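Local coordinates for cytochrome c-552/4 domain-containing protein (Ignicoccus hospitalis KIN4/I, PDB 4QO5) that binds eight c-type hemes as a membrane-associated cytochrome and probably carries electrons or acts as a multiheme redox enzyme, at residues A127-N132 / H201-V206; M134-Y139 / K362-I367; F332-E337 / A381-G386. All coordinates share one frame; numbering follows the deposited sequence.

Interaction 1: A127-N132 / H201-V206; sequences AWAYYN and HGVGRV. With HEC (heme c), chain G.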
loop_
_atom_site.group_PDB
_atom_site.type_symbol
_atom_site.label_atom_id
_atom_site.label_comp_id
_atom_site.label_asym_id
_atom_site.label_seq_id
_atom_site.Cartn_x
_atom_site.Cartn_y
_atom_site.Cartn_z
ATOM N N ALA A 127 3.170 27.215 -0.381
ATOM C CA ALA A 127 3.470 28.125 -1.489
ATOM C C ALA A 127 4.980 28.334 -1.618
ATOM O O ALA A 127 5.509 28.535 -2.716
ATOM C CB ALA A 127 2.767 29.459 -1.281
ATOM N N TRP A 128 5.662 28.271 -0.484
ATOM C CA TRP A 128 7.093 28.533 -0.405
ATOM C C TRP A 128 7.950 27.276 -0.450
ATOM O O TRP A 128 9.163 27.339 -0.195
ATOM C CB TRP A 128 7.391 29.345 0.870
ATOM C CG TRP A 128 6.862 30.744 0.774
ATOM C CD1 TRP A 128 5.677 31.212 1.271
ATOM C CD2 TRP A 128 7.479 31.846 0.097
ATOM N NE1 TRP A 128 5.526 32.546 0.953
ATOM C CE2 TRP A 128 6.619 32.957 0.234
ATOM C CE3 TRP A 128 8.675 32.001 -0.608
ATOM C CZ2 TRP A 128 6.921 34.203 -0.307
ATOM C CZ3 TRP A 128 8.976 33.247 -1.144
ATOM C CH2 TRP A 128 8.102 34.330 -0.986
ATOM N N ALA A 129 7.331 26.148 -0.806
ATOM C CA ALA A 129 7.958 24.832 -0.680
ATOM C C ALA A 129 9.228 24.661 -1.506
ATOM O O ALA A 129 10.147 23.972 -1.077
ATOM C CB ALA A 129 6.953 23.695 -1.004
ATOM N N TYR A 130 9.294 25.272 -2.688
ATOM C CA TYR A 130 10.531 25.185 -3.459
ATOM C C TYR A 130 11.676 25.888 -2.730
ATOM O O TYR A 130 12.763 25.330 -2.603
ATOM C CB TYR A 130 10.376 25.744 -4.888
ATOM C CG TYR A 130 11.693 25.815 -5.635
ATOM C CD1 TYR A 130 12.150 24.729 -6.379
ATOM C CD2 TYR A 130 12.489 26.967 -5.591
ATOM C CE1 TYR A 130 13.351 24.788 -7.054
ATOM C CE2 TYR A 130 13.703 27.031 -6.258
ATOM C CZ TYR A 130 14.123 25.941 -6.995
ATOM O OH TYR A 130 15.322 26.012 -7.662
ATOM N N TYR A 131 11.437 27.111 -2.255
ATOM C CA TYR A 131 12.469 27.850 -1.539
ATOM C C TYR A 131 12.808 27.232 -0.184
ATOM O O TYR A 131 13.982 27.187 0.215
ATOM C CB TYR A 131 12.091 29.333 -1.421
ATOM C CG TYR A 131 11.973 29.952 -2.787
ATOM C CD1 TYR A 131 13.111 30.285 -3.516
ATOM C CD2 TYR A 131 10.732 30.152 -3.373
ATOM C CE1 TYR A 131 13.012 30.836 -4.783
ATOM C CE2 TYR A 131 10.623 30.696 -4.642
ATOM C CZ TYR A 131 11.761 31.036 -5.340
ATOM O OH TYR A 131 11.642 31.573 -6.599
ATOM N N ASN A 132 11.791 26.736 0.507
ATOM C CA ASN A 132 12.024 26.048 1.785
ATOM C C ASN A 132 13.002 24.895 1.645
ATOM O O ASN A 132 13.864 24.689 2.501
ATOM C CB ASN A 132 10.715 25.569 2.412
ATOM C CG ASN A 132 9.870 26.714 2.948
ATOM O OD1 ASN A 132 10.374 27.810 3.173
ATOM N ND2 ASN A 132 8.574 26.466 3.139
ATOM N N HIS A 201 3.409 19.915 -10.936
ATOM C CA HIS A 201 2.314 20.456 -10.130
ATOM C C HIS A 201 2.567 20.339 -8.631
ATOM O O HIS A 201 1.655 20.078 -7.862
ATOM C CB HIS A 201 0.982 19.827 -10.556
ATOM C CG HIS A 201 0.754 19.914 -12.036
ATOM N ND1 HIS A 201 1.270 18.985 -12.916
ATOM C CD2 HIS A 201 0.146 20.859 -12.794
ATOM C CE1 HIS A 201 0.966 19.341 -14.155
ATOM N NE2 HIS A 201 0.283 20.474 -14.109
ATOM N N GLY A 202 3.825 20.519 -8.228
ATOM C CA GLY A 202 4.162 20.537 -6.818
ATOM C C GLY A 202 3.622 21.804 -6.168
ATOM O O GLY A 202 3.408 22.813 -6.834
ATOM N N VAL A 203 3.410 21.761 -4.856
ATOM C CA VAL A 203 2.693 22.843 -4.185
ATOM C C VAL A 203 3.384 24.197 -4.229
ATOM O O VAL A 203 2.707 25.215 -4.178
ATOM C CB VAL A 203 2.347 22.482 -2.731
ATOM C CG1 VAL A 203 1.349 21.333 -2.722
ATOM C CG2 VAL A 203 3.623 22.116 -1.978
ATOM N N GLY A 204 4.716 24.213 -4.289
ATOM C CA GLY A 204 5.468 25.454 -4.335
ATOM C C GLY A 204 6.013 25.792 -5.717
ATOM O O GLY A 204 7.041 26.460 -5.832
ATOM N N ARG A 205 5.343 25.323 -6.769
ATOM C CA ARG A 205 5.818 25.583 -8.137
ATOM C C ARG A 205 6.008 27.087 -8.371
ATOM O O ARG A 205 5.133 27.889 -8.025
ATOM C CB ARG A 205 4.844 25.039 -9.167
ATOM C CG ARG A 205 5.347 25.187 -10.643
ATOM C CD ARG A 205 4.294 24.623 -11.566
ATOM N NE ARG A 205 3.148 25.525 -11.653
ATOM C CZ ARG A 205 1.897 25.145 -11.905
ATOM N NH1 ARG A 205 1.583 23.852 -12.088
ATOM N NH2 ARG A 205 0.951 26.066 -11.976
ATOM N N VAL A 206 7.152 27.466 -8.934
ATOM C CA VAL A 206 7.414 28.884 -9.222
ATOM C C VAL A 206 7.000 29.164 -10.665
ATOM O O VAL A 206 7.659 28.739 -11.605
ATOM C CB VAL A 206 8.895 29.243 -8.993
ATOM C CG1 VAL A 206 9.132 30.743 -9.197
ATOM C CG2 VAL A 206 9.324 28.805 -7.589
HETATM FE FE HEC G . 0.501 18.663 1.606
HETATM C CHA HEC G . 2.785 20.222 3.689
HETATM C CHB HEC G . -1.777 18.513 4.186
HETATM C CHC HEC G . -1.920 17.714 -0.621
HETATM C CHD HEC G . 2.833 18.398 -0.826
HETATM N NA HEC G . 0.476 19.289 3.555
HETATM C C1A HEC G . 1.559 19.854 4.214
HETATM C C2A HEC G . 1.166 20.047 5.598
HETATM C C3A HEC G . -0.092 19.586 5.743
HETATM C C4A HEC G . -0.550 19.084 4.465
HETATM C CMA HEC G . -0.941 19.553 7.035
HETATM C CAA HEC G . 2.088 20.651 6.680
HETATM C CBA HEC G . 2.135 22.176 6.606
HETATM C CGA HEC G . 3.231 22.636 5.680
HETATM O O1A HEC G . 2.916 23.441 4.762
HETATM O O2A HEC G . 4.408 22.198 5.840
HETATM N NB HEC G . -1.434 18.182 1.758
HETATM C C1B HEC G . -2.220 18.235 2.904
HETATM C C2B HEC G . -3.601 17.987 2.518
HETATM C C3B HEC G . -3.622 17.822 1.178
HETATM C C4B HEC G . -2.272 17.901 0.700
HETATM C CMB HEC G . -4.785 18.028 3.510
HETATM C CAB HEC G . -4.749 17.629 0.137
HETATM C CBB HEC G . -6.154 18.191 0.470
HETATM N NC HEC G . 0.459 18.105 -0.328
HETATM C C1C HEC G . -0.640 17.797 -1.084
HETATM C C2C HEC G . -0.189 17.319 -2.392
HETATM C C3C HEC G . 1.045 17.847 -2.502
HETATM C C4C HEC G . 1.526 18.142 -1.172
HETATM C CMC HEC G . -1.275 17.248 -3.495
HETATM C CAC HEC G . 2.078 17.910 -3.663
HETATM C CBC HEC G . 1.561 18.051 -5.122
HETATM N ND HEC G . 2.514 19.214 1.477
HETATM C C1D HEC G . 3.272 19.007 0.318
HETATM C C2D HEC G . 4.602 19.529 0.516
HETATM C C3D HEC G . 4.592 20.107 1.924
HETATM C C4D HEC G . 3.256 19.882 2.436
HETATM C CMD HEC G . 5.775 19.503 -0.487
HETATM C CAD HEC G . 5.760 20.821 2.632
HETATM C CBD HEC G . 5.619 22.327 2.436
HETATM C CGD HEC G . 6.712 23.008 3.229
HETATM O O1D HEC G . 6.626 23.017 4.488
HETATM O O2D HEC G . 7.658 23.555 2.599
HETATM O O HOH W 1 8.018 27.763 -3.610
#
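Gly204, in the type I turn from Gly202 to Arg205, and Val206 just beyond it lose the most surface to the start of helix 129-134. Gly204 packs so tightly against the helix that a beta carbon would collide with the backbone N of Ala129 and of Tyr130; Gly204 CA comes within 3.5 Å of Ala127 O in a CA-H...O contact. One water joins the backbones, donating to Ala127 O and Gly204 O and accepting from Tyr130 N at 2.9 Å. Val206 meets two tyrosines crosswise: Val206 CG2 lies 3.7 Å from Tyr131 CE2 and also approaches Tyr130 CD2. Tyr130 CG is anti to the backbone N (chi1 173°) but Tyr131 CG beside it (chi1 -62°), which puts Tyr130 CD2 3.9 Å above the centre of the Tyr131 ring. An alanine in place of Tyr131 would probably cost Val206 its contact with the ring and hydroxyl and leave the Tyr130 edge without its ring face. On the heme side, Val203 CG2 touches Ala129 CB, and Val203 CG1 rests 3.5 Å from C3C of a heme c. Asn132 ND2 donates a nearly straight bond (173°) to its propionate O2D; the two segments thus wall this heme, apolar at the macrocycle and polar at the propionate.

Interaction 2: M134-Y139 / K362-I367; sequences MHNPIY and KLPMPI. With HEC (heme c), chain E.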
loop_
_atom_site.group_PDB
_atom_site.type_symbol
_atom_site.label_atom_id
_atom_site.label_comp_id
_atom_site.label_asym_id
_atom_site.label_seq_id
_atom_site.Cartn_x
_atom_site.Cartn_y
_atom_site.Cartn_z
ATOM N N MET A 134 14.964 24.181 -1.499
ATOM C CA MET A 134 16.116 24.341 -2.380
ATOM C C MET A 134 17.020 25.514 -2.013
ATOM O O MET A 134 18.207 25.501 -2.311
ATOM C CB MET A 134 15.659 24.418 -3.839
ATOM C CG MET A 134 14.955 23.126 -4.281
ATOM S SD MET A 134 16.093 21.742 -4.557
ATOM C CE MET A 134 16.683 22.135 -6.217
ATOM N N HIS A 135 16.455 26.512 -1.343
ATOM C CA HIS A 135 17.231 27.664 -0.895
ATOM C C HIS A 135 17.624 27.584 0.580
ATOM O O HIS A 135 18.059 28.568 1.172
ATOM C CB HIS A 135 16.484 28.961 -1.189
ATOM C CG HIS A 135 16.526 29.354 -2.631
ATOM N ND1 HIS A 135 16.653 30.661 -3.045
ATOM C CD2 HIS A 135 16.482 28.604 -3.759
ATOM C CE1 HIS A 135 16.678 30.702 -4.365
ATOM N NE2 HIS A 135 16.575 29.468 -4.824
ATOM N N ASN A 136 17.446 26.411 1.175
ATOM C CA ASN A 136 18.017 26.124 2.483
ATOM C C ASN A 136 19.287 25.318 2.239
ATOM O O ASN A 136 19.219 24.200 1.704
ATOM C CB ASN A 136 17.020 25.324 3.338
ATOM C CG ASN A 136 17.508 25.096 4.753
ATOM O OD1 ASN A 136 18.627 24.624 4.970
ATOM N ND2 ASN A 136 16.670 25.444 5.732
ATOM N N PRO A 137 20.451 25.872 2.613
ATOM C CA PRO A 137 21.701 25.188 2.262
ATOM C C PRO A 137 21.804 23.793 2.875
ATOM O O PRO A 137 22.338 22.899 2.227
ATOM C CB PRO A 137 22.792 26.125 2.799
ATOM C CG PRO A 137 22.109 26.986 3.803
ATOM C CD PRO A 137 20.689 27.133 3.339
ATOM N N ILE A 138 21.287 23.606 4.087
ATOM C CA ILE A 138 21.318 22.284 4.714
ATOM C C ILE A 138 20.364 21.328 4.017
ATOM O O ILE A 138 20.739 20.207 3.691
ATOM C CB ILE A 138 20.970 22.346 6.221
ATOM C CG1 ILE A 138 21.925 23.281 6.956
ATOM C CG2 ILE A 138 21.012 20.949 6.844
ATOM C CD1 ILE A 138 23.382 22.894 6.846
ATOM N N TYR A 139 19.136 21.770 3.761
ATOM C CA TYR A 139 18.164 20.875 3.140
ATOM C C TYR A 139 18.563 20.576 1.702
ATOM O O TYR A 139 18.339 19.476 1.204
ATOM C CB TYR A 139 16.740 21.443 3.186
ATOM C CG TYR A 139 16.255 21.759 4.597
ATOM C CD1 TYR A 139 16.965 21.327 5.710
ATOM C CD2 TYR A 139 15.092 22.494 4.806
ATOM C CE1 TYR A 139 16.537 21.630 6.997
ATOM C CE2 TYR A 139 14.650 22.793 6.092
ATOM C CZ TYR A 139 15.379 22.360 7.177
ATOM O OH TYR A 139 14.954 22.663 8.453
ATOM N N LYS A 362 25.263 29.187 13.685
ATOM C CA LYS A 362 23.841 29.292 13.375
ATOM C C LYS A 362 23.521 28.352 12.226
ATOM O O LYS A 362 24.269 28.292 11.254
ATOM C CB LYS A 362 23.491 30.719 12.958
ATOM C CG LYS A 362 23.711 31.763 14.038
ATOM C CD LYS A 362 22.655 31.667 15.120
ATOM C CE LYS A 362 22.606 32.937 15.949
ATOM N NZ LYS A 362 23.942 33.259 16.520
ATOM N N LEU A 363 22.419 27.617 12.334
ATOM C CA LEU A 363 21.977 26.761 11.243
ATOM C C LEU A 363 20.594 27.215 10.794
ATOM O O LEU A 363 19.827 27.733 11.605
ATOM C CB LEU A 363 21.940 25.292 11.701
ATOM C CG LEU A 363 23.320 24.682 11.978
ATOM C CD1 LEU A 363 23.226 23.217 12.374
ATOM C CD2 LEU A 363 24.233 24.849 10.761
ATOM N N PRO A 364 20.269 27.029 9.501
ATOM C CA PRO A 364 18.924 27.368 9.021
ATOM C C PRO A 364 17.934 26.247 9.338
ATOM O O PRO A 364 17.486 25.525 8.447
ATOM C CB PRO A 364 19.123 27.518 7.510
ATOM C CG PRO A 364 20.242 26.604 7.193
ATOM C CD PRO A 364 21.154 26.595 8.406
ATOM N N MET A 365 17.618 26.104 10.618
ATOM C CA MET A 365 16.726 25.057 11.101
ATOM C C MET A 365 15.839 25.663 12.177
ATOM O O MET A 365 16.159 26.737 12.699
ATOM C CB MET A 365 17.546 23.894 11.648
ATOM C CG MET A 365 18.204 23.068 10.536
ATOM S SD MET A 365 19.493 21.998 11.172
ATOM C CE MET A 365 18.503 20.695 11.894
ATOM N N PRO A 366 14.706 25.011 12.484
ATOM C CA PRO A 366 13.771 25.589 13.456
ATOM C C PRO A 366 14.174 25.345 14.902
ATOM O O PRO A 366 13.710 26.050 15.810
ATOM C CB PRO A 366 12.448 24.875 13.144
ATOM C CG PRO A 366 12.846 23.593 12.462
ATOM C CD PRO A 366 14.115 23.885 11.726
ATOM N N ILE A 367 15.035 24.356 15.112
ATOM C CA ILE A 367 15.373 23.925 16.464
ATOM C C ILE A 367 16.846 23.496 16.502
ATOM O O ILE A 367 17.401 23.070 15.482
ATOM C CB ILE A 367 14.399 22.785 16.906
ATOM C CG1 ILE A 367 14.533 22.462 18.395
ATOM C CG2 ILE A 367 14.550 21.538 16.003
ATOM C CD1 ILE A 367 13.423 21.543 18.922
HETATM FE FE HEC E . 9.931 16.564 1.063
HETATM C CHA HEC E . 8.776 18.488 3.724
HETATM C CHB HEC E . 13.133 17.305 2.016
HETATM C CHC HEC E . 11.159 14.517 -1.417
HETATM C CHD HEC E . 6.793 15.403 0.488
HETATM N NA HEC E . 10.765 17.641 2.612
HETATM C C1A HEC E . 10.132 18.452 3.524
HETATM C C2A HEC E . 11.137 19.237 4.214
HETATM C C3A HEC E . 12.324 18.882 3.727
HETATM C C4A HEC E . 12.116 17.877 2.724
HETATM C CMA HEC E . 13.728 19.386 4.118
HETATM C CAA HEC E . 10.878 20.308 5.299
HETATM C CBA HEC E . 10.992 21.646 4.559
HETATM C CGA HEC E . 10.660 22.835 5.432
HETATM O O1A HEC E . 11.577 23.643 5.730
HETATM O O2A HEC E . 9.479 22.972 5.827
HETATM N NB HEC E . 11.754 16.061 0.435
HETATM C C1B HEC E . 12.961 16.435 0.972
HETATM C C2B HEC E . 14.034 15.862 0.203
HETATM C C3B HEC E . 13.474 15.035 -0.690
HETATM C C4B HEC E . 12.042 15.197 -0.610
HETATM C CMB HEC E . 15.528 16.019 0.581
HETATM C CAB HEC E . 14.071 14.056 -1.727
HETATM C CBB HEC E . 15.507 13.518 -1.544
HETATM N NC HEC E . 9.194 15.188 -0.182
HETATM C C1C HEC E . 9.806 14.517 -1.217
HETATM C C2C HEC E . 8.787 13.984 -2.099
HETATM C C3C HEC E . 7.645 14.131 -1.411
HETATM C C4C HEC E . 7.846 14.968 -0.289
HETATM C CMC HEC E . 9.132 13.012 -3.257
HETATM C CAC HEC E . 6.193 13.726 -1.605
HETATM C CBC HEC E . 6.099 12.193 -1.871
HETATM N ND HEC E . 8.078 16.900 1.954
HETATM C C1D HEC E . 6.911 16.276 1.550
HETATM C C2D HEC E . 5.845 16.657 2.437
HETATM C C3D HEC E . 6.460 17.604 3.457
HETATM C C4D HEC E . 7.848 17.699 3.081
HETATM C CMD HEC E . 4.386 16.197 2.366
HETATM C CAD HEC E . 5.766 18.284 4.661
HETATM C CBD HEC E . 5.602 17.212 5.735
HETATM C CGD HEC E . 5.138 17.807 7.038
HETATM O O1D HEC E . 4.643 17.029 7.890
HETATM O O2D HEC E . 5.254 19.038 7.229
HETATM O O HOH W 2 10.006 14.562 2.586
#
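Pro364 carries the contact, its ring packed against the N-terminal end of helix 137-147. Pro364 CD lies 3.7 Å from Ile138 CG1, the two side chains crossing at about a right angle, and Pro364 CG meets Pro137 CG tip to tip at 3.9 Å. Beside this apolar patch, Asn136 ND2 donates to Pro364 O at 2.8 Å; the bond is nearly straight (167°), lies close to the amide plane and uses a carbonyl lone pair. Asn136 is itself the N-cap: with CG anti to the backbone N (chi1 -175°), Asn136 OD1 accepts from Tyr139 N at 3.1 Å, from above its carbonyl plane, and weakly from Ile138 N. The same amide lies over the Tyr139 ring, Asn136 ND2 3.3 Å above the plane and offset toward the rim, while methyl CMA of a second heme c lies over the opposite face. Tyr139 OH reaches to 3.6 Å from Pro366 CD. Pro364 is the centre of an inverse gamma turn, closed by a weak bond from Met365 N to Leu363 O, which turns the chain as it leaves strand 362-363. A single amide thus caps the helix with its oxygen and ties it to the Pro364 loop with its nitrogen.

Interaction 3: F332-E337 / A381-G386; sequences FKLSVE and ATLPDG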
loop_
_atom_site.group_PDB
_atom_site.type_symbol
_atom_site.label_atom_id
_atom_site.label_comp_id
_atom_site.label_asym_id
_atom_site.label_seq_id
_atom_site.Cartn_x
_atom_site.Cartn_y
_atom_site.Cartn_z
ATOM N N PHE A 332 12.902 28.965 5.114
ATOM C CA PHE A 332 14.309 29.207 4.770
ATOM C C PHE A 332 14.880 30.446 5.481
ATOM O O PHE A 332 16.083 30.678 5.473
ATOM C CB PHE A 332 14.503 29.327 3.237
ATOM C CG PHE A 332 13.703 30.436 2.606
ATOM C CD1 PHE A 332 14.259 31.702 2.421
ATOM C CD2 PHE A 332 12.384 30.221 2.221
ATOM C CE1 PHE A 332 13.521 32.731 1.858
ATOM C CE2 PHE A 332 11.637 31.252 1.659
ATOM C CZ PHE A 332 12.207 32.509 1.481
ATOM N N LYS A 333 14.012 31.227 6.115
ATOM C CA LYS A 333 14.447 32.427 6.838
ATOM C C LYS A 333 14.728 32.176 8.321
ATOM O O LYS A 333 15.180 33.074 9.040
ATOM C CB LYS A 333 13.402 33.533 6.695
ATOM C CG LYS A 333 13.318 34.099 5.292
ATOM C CD LYS A 333 12.360 35.270 5.220
ATOM C CE LYS A 333 12.457 35.958 3.861
ATOM N NZ LYS A 333 11.610 37.182 3.826
ATOM N N LEU A 334 14.448 30.962 8.774
ATOM C CA LEU A 334 14.663 30.606 10.168
ATOM C C LEU A 334 16.153 30.421 10.437
ATOM O O LEU A 334 16.886 29.927 9.578
ATOM C CB LEU A 334 13.913 29.312 10.512
ATOM C CG LEU A 334 12.383 29.350 10.456
ATOM C CD1 LEU A 334 11.819 27.958 10.683
ATOM C CD2 LEU A 334 11.821 30.335 11.505
ATOM N N SER A 335 16.596 30.800 11.631
ATOM C CA SER A 335 17.989 30.607 12.028
ATOM C C SER A 335 18.067 30.297 13.520
ATOM O O SER A 335 17.518 31.033 14.334
ATOM C CB SER A 335 18.816 31.859 11.722
ATOM O OG SER A 335 20.165 31.677 12.118
ATOM N N VAL A 336 18.758 29.218 13.876
ATOM C CA VAL A 336 18.849 28.791 15.272
ATOM C C VAL A 336 20.310 28.574 15.683
ATOM O O VAL A 336 21.138 28.188 14.863
ATOM C CB VAL A 336 18.013 27.495 15.508
ATOM C CG1 VAL A 336 18.632 26.287 14.782
ATOM C CG2 VAL A 336 17.850 27.206 16.991
ATOM N N GLU A 337 20.634 28.847 16.944
ATOM C CA GLU A 337 21.908 28.406 17.503
ATOM C C GLU A 337 21.932 26.874 17.543
ATOM O O GLU A 337 21.023 26.245 18.084
ATOM C CB GLU A 337 22.099 28.970 18.912
ATOM C CG GLU A 337 23.290 29.902 19.047
ATOM C CD GLU A 337 23.356 30.551 20.412
ATOM O OE1 GLU A 337 22.296 30.651 21.070
ATOM O OE2 GLU A 337 24.465 30.958 20.826
ATOM N N ALA A 381 14.419 28.730 16.743
ATOM C CA ALA A 381 14.914 29.652 15.727
ATOM C C ALA A 381 14.324 31.040 15.875
ATOM O O ALA A 381 13.251 31.213 16.452
ATOM C CB ALA A 381 14.598 29.103 14.325
ATOM N N THR A 382 15.030 32.025 15.330
ATOM C CA THR A 382 14.486 33.363 15.159
ATOM C C THR A 382 14.383 33.694 13.669
ATOM O O THR A 382 14.929 32.986 12.822
ATOM C CB THR A 382 15.364 34.422 15.844
ATOM O OG1 THR A 382 16.721 34.261 15.415
ATOM C CG2 THR A 382 15.305 34.263 17.358
ATOM N N LEU A 383 13.659 34.762 13.361
ATOM C CA LEU A 383 13.559 35.280 11.999
ATOM C C LEU A 383 14.572 36.421 11.818
ATOM O O LEU A 383 15.174 36.872 12.793
ATOM C CB LEU A 383 12.122 35.753 11.742
ATOM C CG LEU A 383 11.088 34.641 11.572
ATOM C CD1 LEU A 383 9.685 35.234 11.554
ATOM C CD2 LEU A 383 11.362 33.818 10.293
ATOM N N PRO A 384 14.786 36.883 10.566
ATOM C CA PRO A 384 15.804 37.915 10.335
ATOM C C PRO A 384 15.637 39.210 11.131
ATOM O O PRO A 384 16.629 39.867 11.385
ATOM C CB PRO A 384 15.674 38.194 8.837
ATOM C CG PRO A 384 15.285 36.879 8.280
ATOM C CD PRO A 384 14.329 36.290 9.295
ATOM N N ASP A 385 14.416 39.551 11.528
ATOM C CA ASP A 385 14.199 40.720 12.376
ATOM C C ASP A 385 14.513 40.399 13.837
ATOM O O ASP A 385 14.390 41.253 14.697
ATOM C CB ASP A 385 12.768 41.247 12.220
ATOM C CG ASP A 385 11.712 40.295 12.775
ATOM O OD1 ASP A 385 12.007 39.105 13.032
ATOM O OD2 ASP A 385 10.561 40.747 12.947
ATOM N N GLY A 386 14.907 39.155 14.105
ATOM C CA GLY A 386 15.264 38.742 15.452
ATOM C C GLY A 386 14.083 38.304 16.298
ATOM O O GLY A 386 14.252 37.949 17.464
HETATM O O HOH W 3 16.766 34.383 10.678
HETATM O O HOH W 4 18.734 32.287 16.750
#
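With CG anti to the carbonyl carbon in both Leu334 (chi1 -65°) and Leu383 (chi1 -73°), the two leucines run side by side in the same direction, and their CD2 methyls meet at 3.7 Å. Val336 has CG2 anti to the backbone N and CG1 in the crowded position (chi1 68°), which sets Val336 CG2 3.8 Å from Ala381 N. Ala381 CB lies between Leu334 CB and Val336 CB, 3.9 and 4.0 Å away. The backbones are joined by a single antiparallel bridge, a hydrogen-bonded pair of Ser335 with Thr382. Thr382 N donates to Ser335 O at 2.9 Å, from above the carbonyl plane, and Ser335 N donates to Thr382 O at 3.0 Å, within that carbonyl's plane. A water at each end adds to the pairing: one donates to both Lys333 O and Thr382 O, the other donates to Ser335 O and hydrogen-bonds with Thr382 OG1. At the outer end Pro384 CD packs 3.3 Å from Lys333 O, where a type I turn from Leu383 to Gly386 leads the chain off. Leu334 also touches Pro326 and Pro366; the Val336 backbone bonds to that of Leu363, joining strand 336-337 to strand 362-363, while the 381-386 loop continues toward helix 393-407.

How the interactions relate
Interactions 1 and 2 are buried heme-side contacts, whereas interaction 3 lies farthest from the chain centre and is partly buried. Helices 129-134 and 137-147 follow one another, so the first segments of interactions 1 and 2 are consecutive along the chain and touch where Asn132 O meets the Tyr139 ring. Interactions 2 and 3 share the small antiparallel sheet, in which Leu363 N probably bonds to Val336 O; a separate probable bond, Ala381 N to Pro366 O, links their loops. Phe332 reaches from interaction 3 back to Trp128, Tyr131 and Asn132. The chemistry changes with place: interaction 1 joins its backbones through one water, interaction 2 through a side-chain amide, and interaction 3 by direct backbone pairing flanked by waters.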